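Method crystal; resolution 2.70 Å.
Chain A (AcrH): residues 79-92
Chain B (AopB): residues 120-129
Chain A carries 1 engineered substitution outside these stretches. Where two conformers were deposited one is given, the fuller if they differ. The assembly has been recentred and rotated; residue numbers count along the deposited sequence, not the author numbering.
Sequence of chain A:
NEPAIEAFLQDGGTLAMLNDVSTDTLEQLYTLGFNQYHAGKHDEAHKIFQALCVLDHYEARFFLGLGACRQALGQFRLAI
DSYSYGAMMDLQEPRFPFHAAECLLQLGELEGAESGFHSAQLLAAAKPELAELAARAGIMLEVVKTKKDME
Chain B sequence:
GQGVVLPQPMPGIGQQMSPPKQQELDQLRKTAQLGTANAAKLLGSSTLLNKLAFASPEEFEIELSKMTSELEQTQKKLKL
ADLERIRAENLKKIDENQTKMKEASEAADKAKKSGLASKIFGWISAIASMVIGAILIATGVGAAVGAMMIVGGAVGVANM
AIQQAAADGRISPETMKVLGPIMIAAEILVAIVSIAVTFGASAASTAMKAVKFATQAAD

Chain A, residues 79-92: AIDSYSYGAMMDLQ
Chain B (120-129) IFGWISAIAS

How do the two backbones meet? Ala79(A) to Met88(A) of AcrH lie in a helix that begins earlier in the chain; Asp90(A) to Gln92(A) are loop. AopB makes a type I turn from Phe121(B) to Ile124(B), closed by Ile124(B) N to Phe121(B) O at 3.2 Å, then extends at Ser125(B) (phi/psi -72/166) and starts a helix at Ala126(B). The CA atoms of Ser84(A) and Ile124(B) lie 5.2 Å apart, and those of Asp81(A) and Ser125(B) 5.7 Å. The contact buries 514 Å², both sides summed.

What satisfies the polar groups of Ser125(B)? Its OG (chi1 p) donates to Asp81(A) OD1 at 2.9 Å and, as N-cap, accepts a weak bond from Ala128(B) N at 3.3 Å. Its N donates to Ser84(A) OG at 3.1 Å. The m rotamer of Ser84(A) lets that OG also donate to Ile80(A) O at 2.7 Å, so the buried hydroxyl both accepts and gives.

What serves Ile127(B) N? A water accepts from Ile127(B) N at 2.9 Å and donates to Asp81(A) OD1 at 3.0 Å. Asp81(A), chi1 m, thus brings one carboxylate oxygen to both the serine hydroxyl and the water.

Which side chains pack across the contact? Trp123(B) (chi1 66°, chi2 -89°) has the most area covered, 79 Å²; Ala87(A) CB meets the edge of its ring, 3.6 Å from Trp123(B) CH2. Small residues permit close approach where Ser84(A) CB lies 3.3 Å from Ala128(B) CB. Selenomethionine Met88(A) (chi1 m, chi2 t) reaches Ala128(B), SE to CB 4.4 Å. Beyond the helix, Leu91(A) (m, t) places CD2 4.0 Å from Phe121(B) CZ, an apolar contact between partly exposed residues.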

# COMPACT_ATOMS: atom_id res chain seq x y z
N ALA A 79 -5.30 8.28 -1.62
CA ALA A 79 -4.18 8.69 -0.80
C ALA A 79 -4.27 8.12 0.61
O ALA A 79 -3.27 7.64 1.15
CB ALA A 79 -4.12 10.20 -0.76
N ILE A 80 -5.47 8.16 1.20
CA ILE A 80 -5.69 7.54 2.53
C ILE A 80 -5.34 6.08 2.53
O ILE A 80 -4.74 5.59 3.48
CB ILE A 80 -7.13 7.68 2.98
CG1 ILE A 80 -7.46 9.16 3.23
CG2 ILE A 80 -7.35 6.94 4.26
CD1 ILE A 80 -8.89 9.54 2.98
N ASP A 81 -5.65 5.39 1.44
CA ASP A 81 -5.30 3.96 1.31
C ASP A 81 -3.78 3.78 1.39
O ASP A 81 -3.32 2.90 2.06
CB ASP A 81 -5.75 3.40 -0.05
CG ASP A 81 -7.25 3.29 -0.20
OD1 ASP A 81 -8.03 3.16 0.79
OD2 ASP A 81 -7.64 3.28 -1.39
N SER A 82 -3.02 4.59 0.68
CA SER A 82 -1.55 4.50 0.69
C SER A 82 -0.92 4.96 2.03
O SER A 82 -0.01 4.32 2.57
CB SER A 82 -0.97 5.36 -0.43
OG SER A 82 0.38 5.00 -0.61
N TYR A 83 -1.44 6.04 2.58
CA TYR A 83 -1.02 6.47 3.90
C TYR A 83 -1.35 5.41 4.97
O TYR A 83 -0.52 5.15 5.89
CB TYR A 83 -1.69 7.80 4.25
CG TYR A 83 -1.26 8.97 3.43
CD1 TYR A 83 0.03 9.05 2.91
CD2 TYR A 83 -2.12 10.03 3.21
CE1 TYR A 83 0.45 10.15 2.17
CE2 TYR A 83 -1.71 11.14 2.46
CZ TYR A 83 -0.41 11.19 1.95
OH TYR A 83 0.02 12.27 1.24
N SER A 84 -2.50 4.74 4.83
CA SER A 84 -2.85 3.65 5.73
C SER A 84 -1.83 2.49 5.62
O SER A 84 -1.23 2.09 6.62
CB SER A 84 -4.27 3.13 5.48
OG SER A 84 -5.28 4.14 5.70
N TYR A 85 -1.61 1.95 4.43
CA TYR A 85 -0.63 0.87 4.33
C TYR A 85 0.75 1.34 4.79
O TYR A 85 1.43 0.64 5.47
CB TYR A 85 -0.54 0.28 2.92
CG TYR A 85 0.41 -0.89 2.78
CD1 TYR A 85 -0.01 -2.16 3.05
CD2 TYR A 85 1.71 -0.71 2.38
CE1 TYR A 85 0.83 -3.25 2.92
CE2 TYR A 85 2.58 -1.79 2.27
CZ TYR A 85 2.13 -3.08 2.52
OH TYR A 85 2.98 -4.23 2.43
N GLY A 86 1.16 2.53 4.44
CA GLY A 86 2.44 3.05 4.95
C GLY A 86 2.55 3.03 6.48
O GLY A 86 3.55 2.56 7.03
N ALA A 87 1.52 3.52 7.18
CA ALA A 87 1.50 3.47 8.66
C ALA A 87 1.77 2.08 9.21
O ALA A 87 2.51 1.92 10.16
CB ALA A 87 0.17 4.00 9.22
N MSE A 88 1.16 1.08 8.60
CA MSE A 88 1.29 -0.31 9.04
C MSE A 88 2.72 -0.74 8.88
O MSE A 88 3.16 -1.63 9.57
CB MSE A 88 0.38 -1.25 8.25
CG MSE A 88 -1.11 -0.95 8.38
SE MSE A 88 -2.13 -1.97 7.04
CE MSE A 88 -0.91 -3.53 6.82
N MSE A 89 3.45 -0.12 7.99
CA MSE A 89 4.86 -0.47 7.81
C MSE A 89 5.78 0.39 8.64
O MSE A 89 6.98 0.15 8.69
CB MSE A 89 5.28 -0.31 6.34
CG MSE A 89 4.49 -1.19 5.38
SE MSE A 89 4.86 -3.10 5.74
CE MSE A 89 3.33 -3.62 6.86
N ASP A 90 5.23 1.42 9.27
CA ASP A 90 6.00 2.27 10.13
C ASP A 90 5.03 2.97 11.08
O ASP A 90 4.58 4.10 10.84
CB ASP A 90 6.78 3.28 9.31
CG ASP A 90 7.71 4.13 10.15
OD1 ASP A 90 7.59 4.04 11.40
OD2 ASP A 90 8.55 4.84 9.56
N LEU A 91 4.76 2.28 12.19
CA LEU A 91 3.72 2.66 13.13
C LEU A 91 4.09 3.88 13.96
O LEU A 91 3.24 4.48 14.61
CB LEU A 91 3.42 1.50 14.04
CG LEU A 91 2.76 0.30 13.36
CD1 LEU A 91 2.83 -0.93 14.24
CD2 LEU A 91 1.30 0.59 13.03
N GLN A 92 5.36 4.28 13.92
CA GLN A 92 5.81 5.40 14.71
C GLN A 92 5.89 6.68 13.91
O GLN A 92 6.19 7.73 14.47
CB GLN A 92 7.16 5.06 15.34
CG GLN A 92 7.18 3.75 16.12
CD GLN A 92 5.90 3.48 16.94
OE1 GLN A 92 5.24 4.40 17.44
NE2 GLN A 92 5.55 2.20 17.09
N ILE B 120 -6.82 5.78 17.61
CA ILE B 120 -5.56 5.93 16.88
C ILE B 120 -5.59 5.33 15.46
O ILE B 120 -4.74 5.69 14.63
CB ILE B 120 -4.33 5.41 17.65
CG1 ILE B 120 -4.56 3.98 18.16
CG2 ILE B 120 -3.94 6.37 18.78
CD1 ILE B 120 -3.27 3.24 18.44
N PHE B 121 -6.55 4.42 15.18
CA PHE B 121 -6.63 3.74 13.87
C PHE B 121 -7.98 3.84 13.17
O PHE B 121 -8.22 3.16 12.19
CB PHE B 121 -6.20 2.28 13.99
CG PHE B 121 -4.74 2.10 14.33
CD1 PHE B 121 -3.77 2.63 13.53
CD2 PHE B 121 -4.35 1.42 15.47
CE1 PHE B 121 -2.43 2.46 13.84
CE2 PHE B 121 -3.00 1.26 15.80
CZ PHE B 121 -2.04 1.79 14.98
N GLY B 122 -8.82 4.76 13.61
CA GLY B 122 -10.10 5.00 12.95
C GLY B 122 -9.93 5.65 11.60
O GLY B 122 -10.85 5.67 10.78
N TRP B 123 -8.75 6.21 11.37
CA TRP B 123 -8.45 6.88 10.10
C TRP B 123 -8.08 5.87 9.00
O TRP B 123 -8.22 6.14 7.82
CB TRP B 123 -7.33 7.92 10.29
CG TRP B 123 -6.02 7.40 10.65
CD1 TRP B 123 -5.54 7.17 11.91
CD2 TRP B 123 -4.98 7.04 9.76
NE1 TRP B 123 -4.26 6.67 11.86
CE2 TRP B 123 -3.90 6.58 10.55
CE3 TRP B 123 -4.88 6.99 8.37
CZ2 TRP B 123 -2.71 6.13 9.97
CZ3 TRP B 123 -3.70 6.53 7.81
CH2 TRP B 123 -2.63 6.10 8.61
N ILE B 124 -7.65 4.70 9.42
CA ILE B 124 -7.25 3.66 8.47
C ILE B 124 -8.38 3.25 7.53
O ILE B 124 -9.51 3.06 7.94
CB ILE B 124 -6.64 2.52 9.28
CG1 ILE B 124 -5.25 2.96 9.66
CG2 ILE B 124 -6.62 1.24 8.51
CD1 ILE B 124 -4.42 1.88 10.30
N SER B 125 -8.12 3.17 6.25
CA SER B 125 -9.20 2.91 5.29
C SER B 125 -9.64 1.47 5.42
O SER B 125 -8.93 0.63 6.01
CB SER B 125 -8.75 3.14 3.84
OG SER B 125 -7.62 2.34 3.51
N ALA B 126 -10.80 1.17 4.84
CA ALA B 126 -11.32 -0.22 4.83
C ALA B 126 -10.40 -1.19 4.07
O ALA B 126 -10.22 -2.32 4.50
CB ALA B 126 -12.68 -0.24 4.20
N ILE B 127 -9.86 -0.76 2.93
CA ILE B 127 -8.94 -1.59 2.15
C ILE B 127 -7.78 -1.96 3.04
O ILE B 127 -7.47 -3.13 3.23
CB ILE B 127 -8.37 -0.85 0.92
CG1 ILE B 127 -9.42 -0.59 -0.13
CG2 ILE B 127 -7.27 -1.68 0.29
CD1 ILE B 127 -10.02 -1.85 -0.71
N ALA B 128 -7.12 -0.96 3.58
CA ALA B 128 -5.92 -1.22 4.34
C ALA B 128 -6.21 -2.15 5.51
O ALA B 128 -5.42 -3.01 5.87
CB ALA B 128 -5.31 0.08 4.83
N SER B 129 -7.38 -1.97 6.08
CA SER B 129 -7.88 -2.80 7.14
C SER B 129 -7.97 -4.29 6.76
O SER B 129 -7.54 -5.15 7.53
CB SER B 129 -9.24 -2.29 7.52
OG SER B 129 -9.56 -2.76 8.79
O HOH W 1 -10.55 1.70 1.55